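Local atomic coordinates of glycoside hydrolase, family 11\:clostridium cellulosome enzyme, dockerin type i\:polysaccharide (Clostridium thermocellum, PDB entry 2C71), a protein that removes acetyl groups from acetylated xylan as a metal-dependent family 4 carbohydrate esterase, a reaction that probably serves plant cell-wall breakdown. Residues Thr10-Pro15 and Gly62-Ser67; Val43-Ala48 and Gln91-Thr96; Phe100-Asn105 and Ile151-Asp156; Ala126-Pro131 and His162-Ala167. All coordinates share one frame; numbering follows the deposited sequence.

Interaction 1. Residues Thr10-Pro15 and Gly62-Ser67; sequences TFDDGP and GNHSWS. With MG (magnesium ion), chain B.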
loop_
_atom_site.group_PDB
_atom_site.type_symbol
_atom_site.label_atom_id
_atom_site.label_comp_id
_atom_site.label_asym_id
_atom_site.label_seq_id
_atom_site.Cartn_x
_atom_site.Cartn_y
_atom_site.Cartn_z
ATOM N N THR A 10 3.064 -2.567 2.880
ATOM C CA THR A 10 2.007 -1.966 2.092
ATOM C C THR A 10 1.636 -2.890 0.923
ATOM O O THR A 10 2.476 -3.665 0.444
ATOM C CB THR A 10 2.376 -0.562 1.579
ATOM O OG1 THR A 10 3.288 -0.648 0.503
ATOM C CG2 THR A 10 2.930 0.347 2.687
ATOM N N PHE A 11 0.361 -2.824 0.520
ATOM C CA PHE A 11 -0.191 -3.769 -0.448
ATOM C C PHE A 11 -1.005 -3.028 -1.487
ATOM O O PHE A 11 -1.954 -2.331 -1.154
ATOM C CB PHE A 11 -1.107 -4.766 0.250
ATOM C CG PHE A 11 -0.396 -5.634 1.242
ATOM C CD1 PHE A 11 0.282 -6.775 0.811
ATOM C CD2 PHE A 11 -0.380 -5.329 2.605
ATOM C CE1 PHE A 11 0.996 -7.563 1.715
ATOM C CE2 PHE A 11 0.325 -6.118 3.492
ATOM C CZ PHE A 11 1.005 -7.208 3.036
ATOM N N ASP A 12 -0.650 -3.204 -2.757
ATOM C CA ASP A 12 -1.372 -2.567 -3.856
ATOM C C ASP A 12 -2.455 -3.473 -4.445
ATOM O O ASP A 12 -2.391 -4.697 -4.314
ATOM C CB ASP A 12 -0.400 -2.132 -4.954
ATOM C CG ASP A 12 0.380 -0.887 -4.582
ATOM O OD1 ASP A 12 0.050 -0.261 -3.553
ATOM O OD2 ASP A 12 1.324 -0.534 -5.321
ATOM N N ASP A 13 -3.331 -2.872 -5.243
ATOM C CA ASP A 13 -4.083 -3.417 -6.390
ATOM C C ASP A 13 -5.438 -4.029 -6.039
ATOM O O ASP A 13 -6.185 -4.433 -6.946
ATOM C CB ASP A 13 -3.318 -4.424 -7.266
ATOM C CG ASP A 13 -2.293 -3.781 -8.219
ATOM O OD1 ASP A 13 -1.989 -2.565 -8.120
ATOM O OD2 ASP A 13 -1.781 -4.549 -9.082
ATOM N N GLY A 14 -5.767 -4.077 -4.742
ATOM C CA GLY A 14 -7.045 -4.578 -4.292
ATOM C C GLY A 14 -8.071 -3.472 -4.076
ATOM O O GLY A 14 -7.887 -2.345 -4.526
ATOM N N PRO A 15 -9.210 -3.800 -3.433
ATOM C CA PRO A 15 -9.473 -5.052 -2.724
ATOM C C PRO A 15 -10.020 -6.156 -3.597
ATOM O O PRO A 15 -10.744 -5.898 -4.568
ATOM C CB PRO A 15 -10.595 -4.604 -1.740
ATOM C CG PRO A 15 -11.331 -3.539 -2.501
ATOM C CD PRO A 15 -10.249 -2.762 -3.170
ATOM N N GLY A 62 -4.869 3.730 1.615
ATOM C CA GLY A 62 -4.440 4.787 0.729
ATOM C C GLY A 62 -5.006 4.616 -0.672
ATOM O O GLY A 62 -5.782 3.713 -0.964
ATOM N N ASN A 63 -4.625 5.558 -1.551
ATOM C CA ASN A 63 -5.231 5.698 -2.875
ATOM C C ASN A 63 -4.258 5.194 -3.950
ATOM O O ASN A 63 -3.125 5.697 -4.018
ATOM C CB ASN A 63 -5.560 7.189 -3.057
ATOM C CG ASN A 63 -6.387 7.532 -4.247
ATOM O OD1 ASN A 63 -6.155 7.050 -5.369
ATOM N ND2 ASN A 63 -7.364 8.432 -4.064
ATOM N N HIS A 64 -4.680 4.210 -4.774
ATOM C CA HIS A 64 -3.859 3.740 -5.900
ATOM C C HIS A 64 -4.592 4.066 -7.227
ATOM O O HIS A 64 -4.413 3.348 -8.233
ATOM C CB HIS A 64 -3.636 2.221 -5.753
ATOM C CG HIS A 64 -2.536 1.631 -6.601
ATOM N ND1 HIS A 64 -1.353 2.287 -6.892
ATOM C CD2 HIS A 64 -2.415 0.385 -7.142
ATOM C CE1 HIS A 64 -0.580 1.489 -7.628
ATOM N NE2 HIS A 64 -1.195 0.327 -7.780
ATOM N N SER A 65 -5.391 5.143 -7.216
ATOM C CA SER A 65 -6.131 5.611 -8.395
ATOM C C SER A 65 -7.394 4.812 -8.680
ATOM O O SER A 65 -7.620 3.760 -8.056
ATOM C CB SER A 65 -5.262 5.685 -9.660
ATOM O OG SER A 65 -5.405 4.531 -10.495
ATOM N N TRP A 66 -8.198 5.313 -9.630
ATOM C CA TRP A 66 -9.442 4.636 -9.982
ATOM C C TRP A 66 -9.207 3.306 -10.700
ATOM O O TRP A 66 -10.069 2.411 -10.627
ATOM C CB TRP A 66 -10.321 5.562 -10.840
ATOM C CG TRP A 66 -11.658 4.989 -11.150
ATOM C CD1 TRP A 66 -12.073 4.473 -12.341
ATOM C CD2 TRP A 66 -12.756 4.863 -10.253
ATOM N NE1 TRP A 66 -13.375 4.023 -12.234
ATOM C CE2 TRP A 66 -13.811 4.247 -10.956
ATOM C CE3 TRP A 66 -12.947 5.208 -8.918
ATOM C CZ2 TRP A 66 -15.045 3.961 -10.342
ATOM C CZ3 TRP A 66 -14.162 4.916 -8.318
ATOM C CH2 TRP A 66 -15.191 4.309 -9.031
ATOM N N SER A 67 -8.094 3.201 -11.434
ATOM C CA SER A 67 -7.883 2.048 -12.302
ATOM C C SER A 67 -6.401 1.668 -12.307
ATOM O O SER A 67 -5.672 1.892 -11.318
ATOM C CB SER A 67 -8.471 2.301 -13.682
ATOM O OG SER A 67 -8.520 1.116 -14.484
HETATM MG MG MG B . -0.562 -1.352 -9.084
HETATM O O HOH W 1 0.986 -1.953 -7.896
HETATM O O HOH W 2 -0.120 -2.934 -10.361
HETATM O O HOH W 3 -1.790 -0.640 -10.554
HETATM O O HOH W 4 1.037 -0.144 -9.968
#
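His64 reaches across to Asp12 and Asp13, and a magnesium ion sits at the junction. The CB of His64 points toward residues 10-15. CG lies anti to the backbone N (chi1 -165°), which carries the ring to the aspartates. ND1 donates to the carbonyl O of Arg102. His64 CE1 lies 3.6 Å from Asp12 OD2, and the Asp12 carboxylate stacks over one ring face, their planes 25° apart. At the edge, His64 CD2 is 3.1 Å from Asp13 OD1. The tip, His64 NE2, binds the magnesium at 2.2 Å. The bonds on the two nitrogens together would fix the ring's rotation.

Both segments run off the ends of strands 6-12 and 60-63 of the parallel sheet. The sequence TFDDGP matches the first signature of the NodB-type deacetylase family, and His64 belongs to the second. Asp13 OD1 meets the magnesium at 2.1 Å, nearly in the plane of the His64 ring. Asp13 OD1 and His64 NE2 are 3.0 Å apart as co-ligands. Four waters complete six ligands. Two donate to the aspartates: one to Asp12 OD2, which does not bind the metal, the other to Asp13 OD2. Asp12 OD1 makes a salt bridge with Arg102.

Interaction 2. Residues Val43-Ala48 and Gln91-Thr96; sequences VNDSTA and QKYAGT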
loop_
_atom_site.group_PDB
_atom_site.type_symbol
_atom_site.label_atom_id
_atom_site.label_comp_id
_atom_site.label_asym_id
_atom_site.label_seq_id
_atom_site.Cartn_x
_atom_site.Cartn_y
_atom_site.Cartn_z
ATOM N N VAL A 43 -13.696 -0.972 -5.408
ATOM C CA VAL A 43 -14.332 -0.650 -4.143
ATOM C C VAL A 43 -15.817 -0.424 -4.363
ATOM O O VAL A 43 -16.214 0.592 -4.953
ATOM C CB VAL A 43 -13.663 0.602 -3.513
ATOM C CG1 VAL A 43 -14.335 0.930 -2.185
ATOM C CG2 VAL A 43 -12.182 0.389 -3.289
ATOM N N ASN A 44 -16.645 -1.351 -3.884
ATOM C CA ASN A 44 -18.069 -1.327 -4.178
ATOM C C ASN A 44 -18.814 -2.109 -3.096
ATOM O O ASN A 44 -18.201 -2.534 -2.112
ATOM C CB ASN A 44 -18.356 -1.835 -5.594
ATOM C CG ASN A 44 -17.966 -3.300 -5.830
ATOM O OD1 ASN A 44 -17.821 -3.709 -6.992
ATOM N ND2 ASN A 44 -17.862 -4.085 -4.798
ATOM N N ASP A 45 -20.128 -2.217 -3.217
ATOM C CA ASP A 45 -20.863 -2.900 -2.173
ATOM C C ASP A 45 -20.065 -4.162 -1.888
ATOM O O ASP A 45 -19.639 -4.404 -0.759
ATOM C CB ASP A 45 -22.280 -3.240 -2.640
ATOM C CG ASP A 45 -23.261 -2.112 -2.383
ATOM O OD1 ASP A 45 -22.814 -0.953 -2.252
ATOM O OD2 ASP A 45 -24.477 -2.383 -2.308
ATOM N N SER A 46 -19.870 -4.979 -2.965
ATOM C CA SER A 46 -19.322 -6.343 -2.850
ATOM C C SER A 46 -18.102 -6.384 -1.944
ATOM O O SER A 46 -17.894 -7.370 -1.238
ATOM C CB SER A 46 -18.983 -6.973 -4.214
ATOM O OG SER A 46 -18.502 -8.306 -4.025
ATOM N N THR A 47 -17.280 -5.342 -2.003
ATOM C CA THR A 47 -16.032 -5.262 -1.250
ATOM C C THR A 47 -16.089 -4.334 -0.028
ATOM O O THR A 47 -15.086 -4.137 0.644
ATOM C CB THR A 47 -14.847 -4.911 -2.152
ATOM O OG1 THR A 47 -15.143 -3.680 -2.788
ATOM C CG2 THR A 47 -14.556 -6.021 -3.168
ATOM N N ALA A 48 -17.274 -3.814 0.283
ATOM C CA ALA A 48 -17.402 -2.889 1.413
ATOM C C ALA A 48 -16.948 -3.512 2.720
ATOM O O ALA A 48 -16.246 -2.851 3.509
ATOM C CB ALA A 48 -18.874 -2.429 1.540
ATOM N N GLN A 91 -14.255 6.624 1.359
ATOM C CA GLN A 91 -14.988 7.299 2.457
ATOM C C GLN A 91 -16.315 6.604 2.735
ATOM O O GLN A 91 -16.730 6.420 3.879
ATOM C CB GLN A 91 -15.180 8.774 2.128
ATOM C CG GLN A 91 -15.949 9.543 3.171
ATOM C CD GLN A 91 -15.336 9.636 4.541
ATOM O OE1 GLN A 91 -14.146 9.964 4.729
ATOM N NE2 GLN A 91 -16.172 9.338 5.538
ATOM N N LYS A 92 -17.010 6.255 1.674
ATOM C CA LYS A 92 -18.334 5.668 1.798
ATOM C C LYS A 92 -18.315 4.398 2.648
ATOM O O LYS A 92 -19.216 4.186 3.491
ATOM C CB LYS A 92 -18.921 5.397 0.407
ATOM C CG LYS A 92 -20.315 4.830 0.459
ATOM C CD LYS A 92 -20.895 4.756 -0.892
ATOM C CE LYS A 92 -22.220 4.038 -0.931
ATOM N NZ LYS A 92 -22.765 3.958 -2.361
ATOM N N TYR A 93 -17.314 3.546 2.446
ATOM C CA TYR A 93 -17.344 2.195 3.006
ATOM C C TYR A 93 -16.439 2.063 4.229
ATOM O O TYR A 93 -16.715 1.288 5.145
ATOM C CB TYR A 93 -16.950 1.166 1.944
ATOM C CG TYR A 93 -17.895 1.109 0.765
ATOM C CD1 TYR A 93 -19.246 0.844 0.947
ATOM C CD2 TYR A 93 -17.437 1.324 -0.528
ATOM C CE1 TYR A 93 -20.115 0.791 -0.127
ATOM C CE2 TYR A 93 -18.298 1.273 -1.608
ATOM C CZ TYR A 93 -19.635 1.007 -1.402
ATOM O OH TYR A 93 -20.496 0.955 -2.474
ATOM N N ALA A 94 -15.356 2.832 4.228
ATOM C CA ALA A 94 -14.351 2.801 5.280
ATOM C C ALA A 94 -14.544 3.850 6.344
ATOM O O ALA A 94 -14.105 3.676 7.471
ATOM C CB ALA A 94 -12.920 2.944 4.721
ATOM N N GLY A 95 -15.181 4.957 5.975
ATOM C CA GLY A 95 -15.349 6.080 6.880
ATOM C C GLY A 95 -14.093 6.913 7.059
ATOM O O GLY A 95 -14.022 7.751 7.959
ATOM N N THR A 96 -13.099 6.696 6.200
ATOM C CA THR A 96 -11.854 7.455 6.244
ATOM C C THR A 96 -11.578 8.145 4.922
ATOM O O THR A 96 -12.257 7.905 3.917
ATOM C CB THR A 96 -10.653 6.568 6.605
ATOM O OG1 THR A 96 -10.505 5.550 5.611
ATOM C CG2 THR A 96 -10.852 5.918 7.966
#
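Ala48 and Tyr93 bring the backbones closest, with 5.3 Å between their CA atoms, where the first turn of helix 45-56 meets the last turn of helix 76-94. Gly95, with its positive phi of 76°, takes the chain out of the second helix. Tyr93 carries nearly all of the contact from that side. Its CG stands beside the backbone N (chi1 -63°), and the ring projects into the turn formed by residues 43-48. Val43 CG1 comes in at the ring edge, 3.5 Å from Tyr93 CD2. The methyl of Ala48 approaches obliquely, with its CB 3.3 Å from Tyr93 CD1. Over one face lies the carbonyl Asn44 O, offset toward the rim and 3.8 Å above the ring plane. Lys92 CG lies over the opposite face.

At the far end, Tyr93 OH donates to Asp45 OD1 at 3.0 Å, on the anti lone pair of Asp45 OD1. The carboxylate stands nearly perpendicular to the ring. This bond is that of one of two Asp45 conformers and so is doubtful. Asn44 O also accepts from Thr47 N at 3.0 Å, and Asn44 N donates to Thr47 OG1. These bonds tie the start of the helix together beside the ring. One tyrosine of helix 76-94 thus packs against the start of helix 45-56, with apolar contacts to Val43 and Ala48, a backbone carbonyl over one face, and a polar tip.

Interaction 3. Residues Phe100-Asn105 and Ile151-Asp156; sequences FFRPPN and IILLHD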
loop_
_atom_site.group_PDB
_atom_site.type_symbol
_atom_site.label_atom_id
_atom_site.label_comp_id
_atom_site.label_asym_id
_atom_site.label_seq_id
_atom_site.Cartn_x
_atom_site.Cartn_y
_atom_site.Cartn_z
ATOM N N PHE A 100 -2.344 9.254 1.646
ATOM C CA PHE A 100 -1.242 8.761 0.821
ATOM C C PHE A 100 -1.749 8.267 -0.532
ATOM O O PHE A 100 -2.855 7.725 -0.621
ATOM C CB PHE A 100 -0.526 7.628 1.542
ATOM C CG PHE A 100 0.140 8.057 2.831
ATOM C CD1 PHE A 100 1.367 8.652 2.801
ATOM C CD2 PHE A 100 -0.469 7.888 4.043
ATOM C CE1 PHE A 100 1.976 9.089 3.983
ATOM C CE2 PHE A 100 0.127 8.300 5.226
ATOM C CZ PHE A 100 1.341 8.909 5.202
ATOM N N PHE A 101 -0.903 8.471 -1.527
ATOM C CA PHE A 101 -1.142 8.058 -2.927
ATOM C C PHE A 101 0.049 7.253 -3.403
ATOM O O PHE A 101 1.192 7.673 -3.208
ATOM C CB PHE A 101 -1.279 9.320 -3.795
ATOM C CG PHE A 101 -1.345 9.079 -5.290
ATOM C CD1 PHE A 101 -2.350 8.298 -5.842
ATOM C CD2 PHE A 101 -0.423 9.659 -6.125
ATOM C CE1 PHE A 101 -2.405 8.116 -7.245
ATOM C CE2 PHE A 101 -0.508 9.486 -7.505
ATOM C CZ PHE A 101 -1.508 8.736 -8.046
ATOM N N ARG A 102 -0.198 6.137 -4.077
ATOM C CA ARG A 102 0.836 5.403 -4.763
ATOM C C ARG A 102 0.558 5.467 -6.241
ATOM O O ARG A 102 -0.467 4.929 -6.716
ATOM C CB ARG A 102 0.895 3.935 -4.382
ATOM C CG ARG A 102 1.990 3.224 -5.184
ATOM C CD ARG A 102 2.484 2.000 -4.554
ATOM N NE ARG A 102 3.185 2.235 -3.309
ATOM C CZ ARG A 102 3.123 1.477 -2.211
ATOM N NH1 ARG A 102 2.320 0.421 -2.139
ATOM N NH2 ARG A 102 3.825 1.811 -1.142
ATOM N N PRO A 103 1.408 6.140 -7.025
ATOM C CA PRO A 103 1.145 6.264 -8.466
ATOM C C PRO A 103 1.107 4.893 -9.116
ATOM O O PRO A 103 1.987 4.041 -8.879
ATOM C CB PRO A 103 2.322 7.099 -9.007
ATOM C CG PRO A 103 2.910 7.709 -7.858
ATOM C CD PRO A 103 2.601 6.878 -6.621
ATOM N N PRO A 104 0.127 4.673 -10.008
ATOM C CA PRO A 104 0.153 3.457 -10.859
ATOM C C PRO A 104 1.490 3.348 -11.545
ATOM O O PRO A 104 2.000 4.309 -12.158
ATOM C CB PRO A 104 -1.003 3.697 -11.828
ATOM C CG PRO A 104 -1.967 4.508 -11.005
ATOM C CD PRO A 104 -1.074 5.473 -10.248
ATOM N N ASN A 105 2.074 2.155 -11.497
ATOM C CA ASN A 105 3.365 1.857 -12.108
ATOM C C ASN A 105 4.522 2.681 -11.546
ATOM O O ASN A 105 5.607 2.660 -12.126
ATOM C CB ASN A 105 3.344 2.032 -13.627
ATOM C CG ASN A 105 2.279 1.225 -14.322
ATOM O OD1 ASN A 105 1.794 1.602 -15.394
ATOM N ND2 ASN A 105 1.880 0.134 -13.749
ATOM N N ILE A 151 9.582 1.586 3.365
ATOM C CA ILE A 151 8.228 1.277 2.918
ATOM C C ILE A 151 8.343 0.067 1.985
ATOM O O ILE A 151 9.089 0.134 1.010
ATOM C CB ILE A 151 7.591 2.467 2.231
ATOM C CG1 ILE A 151 7.459 3.671 3.183
ATOM C CG2 ILE A 151 6.251 2.087 1.597
ATOM C CD1 ILE A 151 7.048 4.994 2.483
ATOM N N ILE A 152 7.676 -1.027 2.309
ATOM C CA ILE A 152 7.731 -2.273 1.527
ATOM C C ILE A 152 6.516 -2.303 0.611
ATOM O O ILE A 152 5.377 -2.220 1.092
ATOM C CB ILE A 152 7.663 -3.494 2.458
ATOM C CG1 ILE A 152 8.788 -3.499 3.513
ATOM C CG2 ILE A 152 7.695 -4.772 1.620
ATOM C CD1 ILE A 152 8.550 -4.449 4.628
ATOM N N LEU A 153 6.735 -2.391 -0.693
ATOM C CA LEU A 153 5.689 -2.422 -1.723
ATOM C C LEU A 153 5.470 -3.891 -2.134
ATOM O O LEU A 153 6.315 -4.494 -2.815
ATOM C CB LEU A 153 6.062 -1.560 -2.891
ATOM C CG LEU A 153 4.974 -1.330 -3.961
ATOM C CD1 LEU A 153 5.462 -0.249 -4.926
ATOM C CD2 LEU A 153 4.536 -2.559 -4.723
ATOM N N LEU A 154 4.351 -4.479 -1.696
ATOM C CA LEU A 154 3.849 -5.763 -2.129
ATOM C C LEU A 154 2.484 -5.575 -2.781
ATOM O O LEU A 154 1.921 -4.492 -2.781
ATOM C CB LEU A 154 3.782 -6.747 -0.935
ATOM C CG LEU A 154 5.126 -7.117 -0.339
ATOM C CD1 LEU A 154 4.915 -7.904 0.970
ATOM C CD2 LEU A 154 5.970 -7.958 -1.351
ATOM N N HIS A 155 1.951 -6.666 -3.335
ATOM C CA HIS A 155 0.604 -6.658 -3.928
ATOM C C HIS A 155 -0.250 -7.652 -3.163
ATOM O O HIS A 155 0.121 -8.830 -3.019
ATOM C CB HIS A 155 0.664 -7.114 -5.397
ATOM C CG HIS A 155 1.420 -6.160 -6.271
ATOM N ND1 HIS A 155 2.796 -6.074 -6.285
ATOM C CD2 HIS A 155 0.974 -5.196 -7.113
ATOM C CE1 HIS A 155 3.160 -5.100 -7.106
ATOM N NE2 HIS A 155 2.071 -4.544 -7.615
ATOM N N ASP A 156 -1.439 -7.229 -2.729
ATOM C CA ASP A 156 -2.398 -8.235 -2.224
ATOM C C ASP A 156 -3.068 -8.934 -3.367
ATOM O O ASP A 156 -3.499 -10.089 -3.212
ATOM C CB ASP A 156 -3.366 -7.741 -1.173
ATOM C CG ASP A 156 -4.125 -6.493 -1.562
ATOM O OD1 ASP A 156 -3.516 -5.554 -2.112
ATOM O OD2 ASP A 156 -5.340 -6.443 -1.175
#
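Arg102 lies against Leu153 and Ile151 in the core of this NodB-type domain, a family built as a distorted beta/alpha barrel. Strand 151-155 belongs to the main parallel sheet, beside strand 6-12. Strand 100-101 pairs with strand 119-120, and Phe100 and Arg102 also make backbone bonds to Asn63 at the end of strand 60-63. The backbones of the two segments stay well apart, with 9.7 Å between the CA atoms of Arg102 and Leu153. One long side chain bridges the gap.

Arg102 leaves its backbone extended, with CG anti to N (chi1 178°), and bends at chi3 (-66°). The bend lays the guanidinium over Leu153. Two conformers of Arg102 are deposited, and the geometry here is that of one. Leu153 CG sits 3.6 Å from the guanidinium plane, offset toward the rim, and is 3.7 Å from Arg102 NH1. Leu153 CD1 is 3.7 Å from Arg102 NE. The leucine thus supports one flat face of the cation with hydrocarbon.

The polar edge is served by other residues: Asp12 at NH1, Thr10 OG1 at NH2, and Val121 O in a weak bond at NE. These partners hold the buried charge and would fix the plane of the group. The Arg102 carbonyl O accepts from ND1 of His64, a magnesium ligand, which makes Arg102 a second-shell residue of the metal site.

Side chains alternate along the strand: Ile151 and Leu153 point toward Arg102, while Ile152 and Leu154 point away. Ile151 arrives at the guanidinium edge, near its plane, with its CG2 methyl 3.7 Å from Arg102 NH2.

Interaction 4. Residues Ala126-Pro131 and His162-Ala167; sequences ANDWIP and HPTPEA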
loop_
_atom_site.group_PDB
_atom_site.type_symbol
_atom_site.label_atom_id
_atom_site.label_comp_id
_atom_site.label_asym_id
_atom_site.label_seq_id
_atom_site.Cartn_x
_atom_site.Cartn_y
_atom_site.Cartn_z
ATOM N N ALA A 126 9.612 -6.360 -4.542
ATOM C CA ALA A 126 10.029 -7.719 -4.235
ATOM C C ALA A 126 9.650 -8.716 -5.328
ATOM O O ALA A 126 9.521 -9.908 -5.075
ATOM C CB ALA A 126 9.486 -8.172 -2.896
ATOM N N ASN A 127 9.432 -8.219 -6.554
ATOM C CA ASN A 127 9.146 -9.059 -7.707
ATOM C C ASN A 127 7.898 -9.923 -7.489
ATOM O O ASN A 127 7.759 -10.983 -8.097
ATOM C CB ASN A 127 10.364 -9.877 -8.131
ATOM C CG ASN A 127 11.532 -9.024 -8.537
ATOM O OD1 ASN A 127 12.683 -9.397 -8.321
ATOM N ND2 ASN A 127 11.275 -7.894 -9.135
ATOM N N ASP A 128 6.936 -9.427 -6.684
ATOM C CA ASP A 128 5.791 -10.257 -6.327
ATOM C C ASP A 128 4.627 -10.115 -7.268
ATOM O O ASP A 128 3.547 -10.646 -6.994
ATOM C CB ASP A 128 5.376 -10.054 -4.864
ATOM C CG ASP A 128 4.456 -8.880 -4.639
ATOM O OD1 ASP A 128 4.708 -7.831 -5.261
ATOM O OD2 ASP A 128 3.503 -9.029 -3.819
ATOM N N TRP A 129 4.854 -9.472 -8.407
ATOM C CA TRP A 129 3.939 -9.463 -9.557
ATOM C C TRP A 129 4.326 -10.510 -10.598
ATOM O O TRP A 129 3.700 -10.573 -11.662
ATOM C CB TRP A 129 3.857 -8.074 -10.169
ATOM C CG TRP A 129 5.173 -7.628 -10.749
ATOM C CD1 TRP A 129 5.587 -7.761 -12.030
ATOM C CD2 TRP A 129 6.242 -6.993 -10.041
ATOM N NE1 TRP A 129 6.872 -7.260 -12.160
ATOM C CE2 TRP A 129 7.281 -6.770 -10.953
ATOM C CE3 TRP A 129 6.385 -6.518 -8.721
ATOM C CZ2 TRP A 129 8.493 -6.137 -10.574
ATOM C CZ3 TRP A 129 7.572 -5.887 -8.363
ATOM C CH2 TRP A 129 8.585 -5.734 -9.271
ATOM N N ILE A 130 5.370 -11.283 -10.323
ATOM C CA ILE A 130 5.914 -12.271 -11.262
ATOM C C ILE A 130 5.528 -13.653 -10.735
ATOM O O ILE A 130 6.088 -14.103 -9.711
ATOM C CB ILE A 130 7.446 -12.101 -11.378
ATOM C CG1 ILE A 130 7.757 -10.663 -11.825
ATOM C CG2 ILE A 130 8.004 -13.157 -12.327
ATOM C CD1 ILE A 130 9.275 -10.355 -11.932
ATOM N N PRO A 131 4.466 -14.284 -11.273
ATOM C CA PRO A 131 3.966 -15.545 -10.685
ATOM C C PRO A 131 4.935 -16.692 -10.581
ATOM O O PRO A 131 4.703 -17.618 -9.807
ATOM C CB PRO A 131 2.764 -15.934 -11.570
ATOM C CG PRO A 131 2.250 -14.679 -12.059
ATOM C CD PRO A 131 3.533 -13.786 -12.305
ATOM N N HIS A 162 0.062 -16.537 -6.730
ATOM C CA HIS A 162 0.399 -15.310 -6.055
ATOM C C HIS A 162 0.690 -15.578 -4.568
ATOM O O HIS A 162 -0.118 -15.227 -3.693
ATOM C CB HIS A 162 -0.711 -14.262 -6.185
ATOM C CG HIS A 162 -0.258 -12.916 -5.725
ATOM N ND1 HIS A 162 0.909 -12.287 -6.154
ATOM C CD2 HIS A 162 -0.868 -12.055 -4.890
ATOM C CE1 HIS A 162 0.987 -11.099 -5.565
ATOM N NE2 HIS A 162 -0.079 -10.941 -4.790
ATOM N N PRO A 163 1.853 -16.165 -4.273
ATOM C CA PRO A 163 2.150 -16.579 -2.885
ATOM C C PRO A 163 2.681 -15.451 -2.008
ATOM O O PRO A 163 3.511 -15.686 -1.107
ATOM C CB PRO A 163 3.195 -17.675 -3.069
ATOM C CG PRO A 163 3.936 -17.226 -4.333
ATOM C CD PRO A 163 2.817 -16.747 -5.230
ATOM N N THR A 164 2.174 -14.232 -2.167
ATOM C CA THR A 164 2.532 -13.150 -1.256
ATOM C C THR A 164 2.061 -13.387 0.190
ATOM O O THR A 164 2.835 -13.156 1.121
ATOM C CB THR A 164 2.160 -11.817 -1.857
ATOM O OG1 THR A 164 3.062 -11.576 -2.955
ATOM C CG2 THR A 164 2.213 -10.677 -0.816
ATOM N N PRO A 165 0.842 -13.911 0.404
ATOM C CA PRO A 165 0.467 -14.214 1.814
ATOM C C PRO A 165 1.486 -15.160 2.460
ATOM O O PRO A 165 1.894 -14.954 3.610
ATOM C CB PRO A 165 -0.939 -14.831 1.697
ATOM C CG PRO A 165 -1.498 -14.230 0.410
ATOM C CD PRO A 165 -0.291 -14.145 -0.517
ATOM N N GLU A 166 1.858 -16.218 1.732
ATOM C CA GLU A 166 2.811 -17.185 2.271
ATOM C C GLU A 166 4.183 -16.554 2.521
ATOM O O GLU A 166 4.891 -16.919 3.479
ATOM C CB GLU A 166 2.852 -18.391 1.323
ATOM C CG GLU A 166 1.545 -19.205 1.330
ATOM C CD GLU A 166 0.303 -18.506 0.757
ATOM O OE1 GLU A 166 0.359 -17.802 -0.285
ATOM O OE2 GLU A 166 -0.765 -18.676 1.393
ATOM N N ALA A 167 4.582 -15.585 1.706
ATOM C CA ALA A 167 5.826 -14.861 1.950
ATOM C C ALA A 167 5.801 -14.191 3.312
ATOM O O ALA A 167 6.846 -14.054 3.966
ATOM C CB ALA A 167 6.089 -13.865 0.854
#
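Asp128 holds CG between its backbone N and carbonyl carbon (chi1 85°), and Thr164 sets OG1 beside its own N (chi1 -70°), which brings carboxylate and hydroxyl together. Thr164 OG1 donates to Asp128 OD2 at 2.7 Å, on the anti lone pair of that oxygen. The same hydroxyl is also bonded to Arg138 NH1. It is therefore gripped by two partners. The Thr164 methyl, CG2, lies 3.7 Å from Asp128 OD2.

Asp128 and Trp129 lie on the loop between strand 119-120 and helix 135-145, and their Asp-Trp sequence is consistent with a motif of family 4 esterases. Thr164 begins helix 164-177, with Pro163 at the N-cap position. Pro163 O accepts from Ala167 N in the first turn.

His162 joins from just before the helix. Its ring presents an edge to the Asp128 backbone: His162 CE1 is 3.0 Å from Asp128 O, which lies in the ring plane. His162 ND1 is 3.2 Å from the same oxygen, but the angle is too poor for a hydrogen bond. Thr164 CB lies 3.7 Å above one face of the ring, offset toward its rim. The stronger polar tie of His162 is from NE2 to His155 O, while Asp128 OD1 bonds to His155 ND1.

From the N terminus, interaction 1 closes the loop from strand 6-12 to the end of strand 60-63. Interaction 2 crosses it: residues 43-48 lie inside that loop and 91-96 beyond it. The two touch where Pro15 packs on Val43 and Thr47. Both close before interaction 3 opens. Interaction 3 ties residues 100-105 to strand 151-155, the sheet neighbour of strand 6-12. Interaction 4 crosses interaction 3, joining loop 126-131 to the start of helix 164-177. Interactions 1 and 3 adjoin, their centres about 7 Å apart. Interaction 4 meets interaction 3 at His155. Interaction 2 lies apart at the surface, its centre about 26 Å from that of interaction 4.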